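Local coordinates for Rv3651-like N-terminal domain-containing protein (Mycobacterium tuberculosis, PDB 4Q6U) that is of unknown biochemical function but, with one GAF-like and two PAS-like domains, probably acts as a triple sensor-domain protein, at residues W177-T180 with P186-I189; A120-E125 with A145-A150; P155-V160 with L253-D258. All coordinates share one frame; numbering follows the deposited sequence.

In the fold
From the N terminus, the chain first builds the GAF-like domain and then enters the PAS-like middle domain, where contact 2 closes a loop between the end of strand 119-121 and the segment 145-150. Helix 157-165 and strand 172-180 follow, and contact 1 joins that strand to strand 186-198 across a hairpin with a five-residue loop. Contact 3 spans much further, from the start of helix 157-165 to strand 253-256 of the C-terminal domain, so contact 1 is nested inside its loop while contact 2 precedes both. Trp177 of contact 1 packs on Leu148 of contact 2 and Glu157 of contact 3, and Lys255 of contact 3 reaches the carbonyl of Pro149.

Contact 1 of 3, residues W177-T180 with P186-I189; sequences WDLT and PIRI
Strands 177-180 and 186-189 run antiparallel with a pronounced twist, their axes approaching to 4.5 Å at 142°. Trp177 pairs with Ile189 and Leu179 with Ile187 as hydrogen-bonded pairs, while Asp178 with Arg188 and Thr180 with Pro186 are non-hydrogen-bonded pairs. Four backbone bonds lace the ladder; the shortest runs from Trp177 N to Ile189 O at 2.7 Å. Proline suits position 186 because a non-hydrogen-bonded site asks no N-H of it toward strand 177-180.

Trp177, Leu179, Ile187 and Ile189 share one face. Leu179 CB lies against Ile187 CG1 at 3.7 Å. The CD1 methyl of Leu179 meets CD1 of Ile189 at 3.8 Å and is equally close to its CG2, so it rests against both branches. In Ile187, CG1 sits between the backbone N and the carbonyl carbon (chi1 58°), which carries this branch over the Leu179 carbonyl. Beta-branched isoleucines suit such extended backbone. The Trp177 indole leads away from strand 186-189: its NE1 bonds Pro155 O and its ring meets Phe191 edge-to-face.

On the other face Asp178 and Arg188 lie side by side. Their charged atoms stop short of a salt bridge, Asp178 OD1 being 4.1 Å from Arg188 NE; OD1 instead touches the aliphatic CG of Arg188 at 3.4 Å. One water bridges OD1 and NE, and a second links OD1 to Ile187 O. Arg188 NH2 turns to the carbonyl of Glu217. The charged pair, with Thr180 and Pro186, suits this more open face, whereas the hydrocarbon groups cover the opposite one. The arrangement is a twisted, amphipathic beta hairpin at the edge of the five-stranded antiparallel sheet, in the 2-1-5-4-3 strand order of the PAS fold.

Contact 2 of 3, residues A120-E125 with A145-A150; sequences ATDTPE and AEDLPA
Asp122 and Asp147 meet carboxylate to carboxylate, arriving from opposite directions with their planes 85° apart. Asp122 OD1 lies 2.6 Å from Asp147 OD2, unusually close for two carboxylates. The same OD1 is 3.1 Å from Asp147 OD1, so a single oxygen of Asp122 faces both oxygens of its partner. In Asp147, CG is anti to the carbonyl carbon (chi1 -77°), which extends the carboxylate from its loop toward Asp122. The methyl of Ala120 touches Asp147 OD2 at 3.6 Å; so small a side chain leaves room for the acid beside the strand.

Arg142 forms salt bridges with Asp147 OD1 and Asp122 OD1, probably easing the closeness of the two acids. Trp113 NE1 binds Asp147 OD2, while Asp122 OD2 takes a hydrogen bond with Ser126 OG. The short acids thus share a largely buried polar cluster. It sits where strand 119-121, at the edge of its sheet, gives way to helix 124-129, with strand 109-114 alongside supplying Trp113 and the loop before helix 157-165 bringing in Asp147.

Contact 3 of 3, residues P155-V160 with L253-D258; sequences PNETQV and LLKWLD
A buried salt bridge between the middle and C-terminal PAS-like domains is the heart of this contact, with Glu157 from the first turn of helix 157-165 and Lys255 from the edge strand 253-256. Glu157 OE2 lies 2.5 Å from Lys255 NZ, a short and charged hydrogen bond. The ammonium approaches the syn side of OE2, 27° out of the carboxylate plane. OE1 of the same group is 3.4 Å from NZ, so the lysine nitrogen favours one oxygen strongly over the other.

The lysine chain passes nearly perpendicular to the glutamate. Lysine provides the length to span backbones whose nearest CA atoms, those of Glu157 and Lys255, are 10.1 Å apart. The straight run up to CE brings CD and CE each within 3.2 Å of Glu157 OE2, and the bend at the last torsion (chi4 82°) turns NZ onto that oxygen. Glu157 reaches out with CG anti to its backbone N (chi1 -172°) and an extended chain beyond.

Neither charged group relies on the other alone. Lys255 NZ also donates to the carbonyls of Pro149 and Glu152, so three oxygens grip the buried ammonium, while Glu157 OE1 accepts from Asn154 N. These bonds would fix the positions of both ends, and the nearby positive charge probably favours the ionised carboxylate. Just before the helix, Asn156 N bonds Asp226 of the second subunit, and Leu228 of that subunit packs on Glu157, placing the bridge close to the dimer interface. Leu254 and Lys255 together face Leu245, forming a classic beta bulge in the C-terminal PAS-like sheet, from whose edge strand the lysine ties this sheet to the helix of the preceding domain.

Contact 1 of 3, residues W177-T180 with P186-I189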
# COMPACT_ATOMS: atom_id res chain seq x y z
N TRP B 177 0.11 14.72 -2.06
CA TRP B 177 1.06 13.83 -2.73
C TRP B 177 2.51 14.24 -2.53
O TRP B 177 2.82 15.42 -2.42
CB TRP B 177 0.76 13.76 -4.23
CG TRP B 177 -0.35 12.84 -4.59
CD1 TRP B 177 -1.31 12.33 -3.76
CD2 TRP B 177 -0.61 12.29 -5.89
NE1 TRP B 177 -2.16 11.51 -4.47
CE2 TRP B 177 -1.74 11.47 -5.78
CE3 TRP B 177 0.03 12.41 -7.13
CZ2 TRP B 177 -2.27 10.78 -6.87
CZ3 TRP B 177 -0.50 11.73 -8.21
CH2 TRP B 177 -1.63 10.92 -8.07
N ASP B 178 3.40 13.24 -2.50
CA ASP B 178 4.84 13.47 -2.47
C ASP B 178 5.44 13.52 -3.88
O ASP B 178 5.22 12.62 -4.68
CB ASP B 178 5.54 12.38 -1.68
CG ASP B 178 5.18 12.41 -0.21
OD1 ASP B 178 5.70 13.30 0.50
OD2 ASP B 178 4.39 11.56 0.23
N LEU B 179 6.20 14.58 -4.17
CA LEU B 179 6.85 14.71 -5.47
C LEU B 179 8.31 15.12 -5.32
O LEU B 179 8.78 15.39 -4.21
CB LEU B 179 6.12 15.73 -6.35
CG LEU B 179 4.60 15.70 -6.53
CD1 LEU B 179 4.15 16.91 -7.37
CD2 LEU B 179 4.16 14.41 -7.20
N THR B 180 9.02 15.20 -6.43
CA THR B 180 10.36 15.77 -6.43
C THR B 180 10.45 16.84 -7.52
O THR B 180 10.12 16.58 -8.68
CB THR B 180 11.43 14.69 -6.63
OG1 THR B 180 11.52 13.88 -5.44
CG2 THR B 180 12.77 15.31 -6.91
N PRO B 186 12.69 17.08 -2.58
CA PRO B 186 11.41 16.55 -2.12
C PRO B 186 10.40 17.66 -1.84
O PRO B 186 10.72 18.62 -1.13
CB PRO B 186 11.77 15.81 -0.83
CG PRO B 186 13.20 15.47 -0.98
CD PRO B 186 13.81 16.62 -1.75
N ILE B 187 9.21 17.55 -2.41
CA ILE B 187 8.15 18.52 -2.18
C ILE B 187 6.84 17.78 -1.94
O ILE B 187 6.78 16.56 -2.09
CB ILE B 187 7.97 19.48 -3.38
CG1 ILE B 187 7.67 18.69 -4.65
CG2 ILE B 187 9.20 20.35 -3.59
CD1 ILE B 187 7.23 19.57 -5.80
N ARG B 188 5.81 18.52 -1.54
CA ARG B 188 4.47 17.95 -1.43
C ARG B 188 3.44 18.88 -2.04
O ARG B 188 3.60 20.10 -2.02
CB ARG B 188 4.10 17.67 0.03
CG ARG B 188 4.95 16.61 0.70
CD ARG B 188 4.78 16.63 2.21
NE ARG B 188 3.55 15.97 2.66
CZ ARG B 188 2.66 16.52 3.48
NH1 ARG B 188 1.58 15.84 3.85
NH2 ARG B 188 2.83 17.76 3.94
N ILE B 189 2.38 18.30 -2.60
CA ILE B 189 1.26 19.09 -3.10
C ILE B 189 -0.07 18.60 -2.54
O ILE B 189 -0.24 17.41 -2.26
CB ILE B 189 1.18 19.07 -4.64
CG1 ILE B 189 0.94 17.65 -5.15
CG2 ILE B 189 2.45 19.63 -5.26
CD1 ILE B 189 0.46 17.59 -6.59
O HOH W 1 7.93 14.89 -0.64
O HOH W 2 3.66 13.37 2.55

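Contact 2 of 3, residues A120-E125 with A145-A150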
# COMPACT_ATOMS: atom_id res chain seq x y z
N ALA B 120 -4.39 16.23 -21.12
CA ALA B 120 -4.37 17.16 -20.01
C ALA B 120 -4.01 18.58 -20.45
O ALA B 120 -3.23 18.77 -21.39
CB ALA B 120 -3.40 16.69 -18.93
N THR B 121 -4.58 19.56 -19.77
CA THR B 121 -4.23 20.95 -19.97
C THR B 121 -3.84 21.48 -18.59
O THR B 121 -4.66 21.47 -17.67
CB THR B 121 -5.40 21.73 -20.56
OG1 THR B 121 -5.95 20.99 -21.65
CG2 THR B 121 -4.96 23.13 -21.04
N ASP B 122 -2.59 21.90 -18.44
CA ASP B 122 -2.15 22.48 -17.16
C ASP B 122 -2.01 23.97 -17.29
O ASP B 122 -2.37 24.54 -18.32
CB ASP B 122 -0.82 21.89 -16.71
CG ASP B 122 -0.98 20.53 -16.07
OD1 ASP B 122 -1.34 19.59 -16.80
OD2 ASP B 122 -0.76 20.41 -14.84
N THR B 123 -1.48 24.59 -16.24
CA THR B 123 -1.18 26.03 -16.21
C THR B 123 0.24 26.22 -15.68
O THR B 123 0.79 25.29 -15.08
CB THR B 123 -2.18 26.80 -15.32
OG1 THR B 123 -2.19 26.24 -14.00
CG2 THR B 123 -3.59 26.74 -15.90
N PRO B 124 0.85 27.39 -15.91
CA PRO B 124 2.12 27.70 -15.25
C PRO B 124 2.05 27.49 -13.73
O PRO B 124 2.98 26.95 -13.12
CB PRO B 124 2.32 29.19 -15.58
CG PRO B 124 1.68 29.34 -16.92
CD PRO B 124 0.49 28.41 -16.92
N GLU B 125 0.93 27.89 -13.14
CA GLU B 125 0.72 27.73 -11.71
C GLU B 125 0.67 26.25 -11.31
O GLU B 125 1.34 25.84 -10.35
CB GLU B 125 -0.57 28.45 -11.29
CG GLU B 125 -0.49 29.99 -11.35
CD GLU B 125 -0.61 30.55 -12.77
OE1 GLU B 125 -1.03 29.81 -13.69
OE2 GLU B 125 -0.27 31.73 -12.95
N ALA B 145 0.43 10.91 -18.33
CA ALA B 145 1.67 10.42 -17.72
C ALA B 145 2.70 11.55 -17.51
O ALA B 145 3.74 11.33 -16.88
CB ALA B 145 2.28 9.27 -18.58
N GLU B 146 2.42 12.75 -18.03
CA GLU B 146 3.30 13.90 -17.78
C GLU B 146 2.90 14.64 -16.50
O GLU B 146 3.66 15.45 -15.97
CB GLU B 146 3.28 14.87 -18.99
CG GLU B 146 3.81 14.24 -20.29
CD GLU B 146 3.83 15.21 -21.47
OE1 GLU B 146 2.89 15.14 -22.30
OE2 GLU B 146 4.78 16.01 -21.60
N ASP B 147 1.69 14.38 -16.01
CA ASP B 147 1.20 15.01 -14.78
C ASP B 147 1.39 14.07 -13.58
O ASP B 147 1.47 14.52 -12.44
CB ASP B 147 -0.27 15.40 -14.93
CG ASP B 147 -0.46 16.66 -15.76
OD1 ASP B 147 0.55 17.14 -16.33
OD2 ASP B 147 -1.60 17.17 -15.82
N LEU B 148 1.43 12.77 -13.83
CA LEU B 148 1.70 11.81 -12.77
C LEU B 148 3.20 11.54 -12.72
O LEU B 148 3.87 11.58 -13.75
CB LEU B 148 0.92 10.52 -13.02
CG LEU B 148 -0.61 10.68 -13.01
CD1 LEU B 148 -1.29 9.37 -13.38
CD2 LEU B 148 -1.09 11.17 -11.64
N PRO B 149 3.74 11.27 -11.52
CA PRO B 149 5.17 10.97 -11.50
C PRO B 149 5.47 9.69 -12.25
O PRO B 149 4.56 8.87 -12.43
CB PRO B 149 5.47 10.81 -10.00
CG PRO B 149 4.40 11.56 -9.32
CD PRO B 149 3.18 11.42 -10.17
N ALA B 150 6.70 9.52 -12.71
CA ALA B 150 7.15 8.23 -13.19
C ALA B 150 7.58 7.42 -11.97
O ALA B 150 8.11 8.00 -11.02
CB ALA B 150 8.29 8.37 -14.18

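Contact 3 of 3, residues P155-V160 with L253-D258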
# COMPACT_ATOMS: atom_id res chain seq x y z
N PRO B 155 -0.82 8.21 -2.57
CA PRO B 155 -2.12 7.82 -2.02
C PRO B 155 -3.26 8.03 -3.00
O PRO B 155 -3.37 9.10 -3.60
CB PRO B 155 -2.29 8.74 -0.81
CG PRO B 155 -0.91 9.02 -0.37
CD PRO B 155 -0.06 9.03 -1.61
N ASN B 156 -4.12 7.02 -3.11
CA ASN B 156 -5.30 7.08 -3.97
C ASN B 156 -5.00 7.28 -5.45
O ASN B 156 -5.87 7.68 -6.21
CB ASN B 156 -6.26 8.18 -3.48
CG ASN B 156 -6.94 7.80 -2.17
OD1 ASN B 156 -6.59 8.31 -1.10
ND2 ASN B 156 -7.90 6.89 -2.26
N GLU B 157 -3.77 6.98 -5.86
CA GLU B 157 -3.44 7.05 -7.29
C GLU B 157 -4.28 6.04 -8.08
O GLU B 157 -4.58 6.26 -9.25
CB GLU B 157 -1.94 6.81 -7.52
CG GLU B 157 -1.49 7.07 -8.98
CD GLU B 157 -0.02 7.45 -9.10
OE1 GLU B 157 0.70 7.36 -8.09
OE2 GLU B 157 0.41 7.84 -10.20
N THR B 158 -4.67 4.95 -7.44
CA THR B 158 -5.56 3.97 -8.06
C THR B 158 -6.87 4.63 -8.50
O THR B 158 -7.39 4.35 -9.58
CB THR B 158 -5.87 2.79 -7.09
OG1 THR B 158 -4.65 2.14 -6.71
CG2 THR B 158 -6.81 1.78 -7.74
N GLN B 159 -7.39 5.51 -7.65
CA GLN B 159 -8.64 6.20 -7.95
C GLN B 159 -8.46 7.22 -9.06
O GLN B 159 -9.39 7.48 -9.81
CB GLN B 159 -9.18 6.89 -6.70
CG GLN B 159 -10.17 6.05 -5.93
CD GLN B 159 -9.58 4.72 -5.53
OE1 GLN B 159 -8.55 4.67 -4.86
NE2 GLN B 159 -10.22 3.63 -5.95
N VAL B 160 -7.27 7.79 -9.17
CA VAL B 160 -7.00 8.73 -10.27
C VAL B 160 -7.03 7.97 -11.59
O VAL B 160 -7.68 8.39 -12.55
CB VAL B 160 -5.64 9.43 -10.12
CG1 VAL B 160 -5.31 10.24 -11.39
CG2 VAL B 160 -5.63 10.33 -8.89
N LEU B 253 -2.09 6.92 -22.85
CA LEU B 253 -1.03 6.67 -21.88
C LEU B 253 -1.39 7.31 -20.53
O LEU B 253 -1.72 8.50 -20.47
CB LEU B 253 0.29 7.21 -22.40
CG LEU B 253 1.54 7.03 -21.55
CD1 LEU B 253 1.88 5.55 -21.39
CD2 LEU B 253 2.69 7.79 -22.18
N LEU B 254 -1.33 6.52 -19.46
CA LEU B 254 -1.75 7.00 -18.14
C LEU B 254 -0.58 7.31 -17.21
O LEU B 254 -0.55 8.37 -16.57
CB LEU B 254 -2.66 5.98 -17.45
CG LEU B 254 -3.88 5.49 -18.22
CD1 LEU B 254 -4.55 4.37 -17.45
CD2 LEU B 254 -4.88 6.63 -18.48
N LYS B 255 0.37 6.39 -17.11
CA LYS B 255 1.45 6.52 -16.15
C LYS B 255 2.68 5.71 -16.54
O LYS B 255 2.55 4.58 -16.99
CB LYS B 255 0.99 6.06 -14.76
CG LYS B 255 2.06 6.28 -13.69
CD LYS B 255 1.63 5.78 -12.35
CE LYS B 255 2.73 5.97 -11.34
NZ LYS B 255 2.80 7.35 -10.77
N TRP B 256 3.86 6.30 -16.36
CA TRP B 256 5.11 5.55 -16.51
C TRP B 256 5.47 4.90 -15.18
O TRP B 256 5.42 5.54 -14.14
CB TRP B 256 6.25 6.47 -16.95
CG TRP B 256 6.11 6.94 -18.36
CD1 TRP B 256 5.76 8.19 -18.78
CD2 TRP B 256 6.31 6.16 -19.55
NE1 TRP B 256 5.74 8.24 -20.16
CE2 TRP B 256 6.06 7.00 -20.65
CE3 TRP B 256 6.67 4.82 -19.78
CZ2 TRP B 256 6.17 6.56 -21.96
CZ3 TRP B 256 6.78 4.39 -21.09
CH2 TRP B 256 6.53 5.25 -22.16
N LEU B 257 5.83 3.61 -15.23
CA LEU B 257 6.19 2.86 -14.01
C LEU B 257 7.71 2.79 -13.89
O LEU B 257 8.26 2.62 -12.81
CB LEU B 257 5.58 1.47 -14.04
CG LEU B 257 4.05 1.44 -13.99
CD1 LEU B 257 3.55 0.01 -14.05
CD2 LEU B 257 3.53 2.14 -12.74
N ASP B 258 8.38 2.89 -15.03
CA ASP B 258 9.81 3.11 -15.08
C ASP B 258 10.01 4.49 -15.68
O ASP B 258 9.07 5.28 -15.72
CB ASP B 258 10.49 2.04 -15.93
CG ASP B 258 10.15 0.65 -15.45
OD1 ASP B 258 10.29 0.41 -14.23
OD2 ASP B 258 9.73 -0.19 -16.27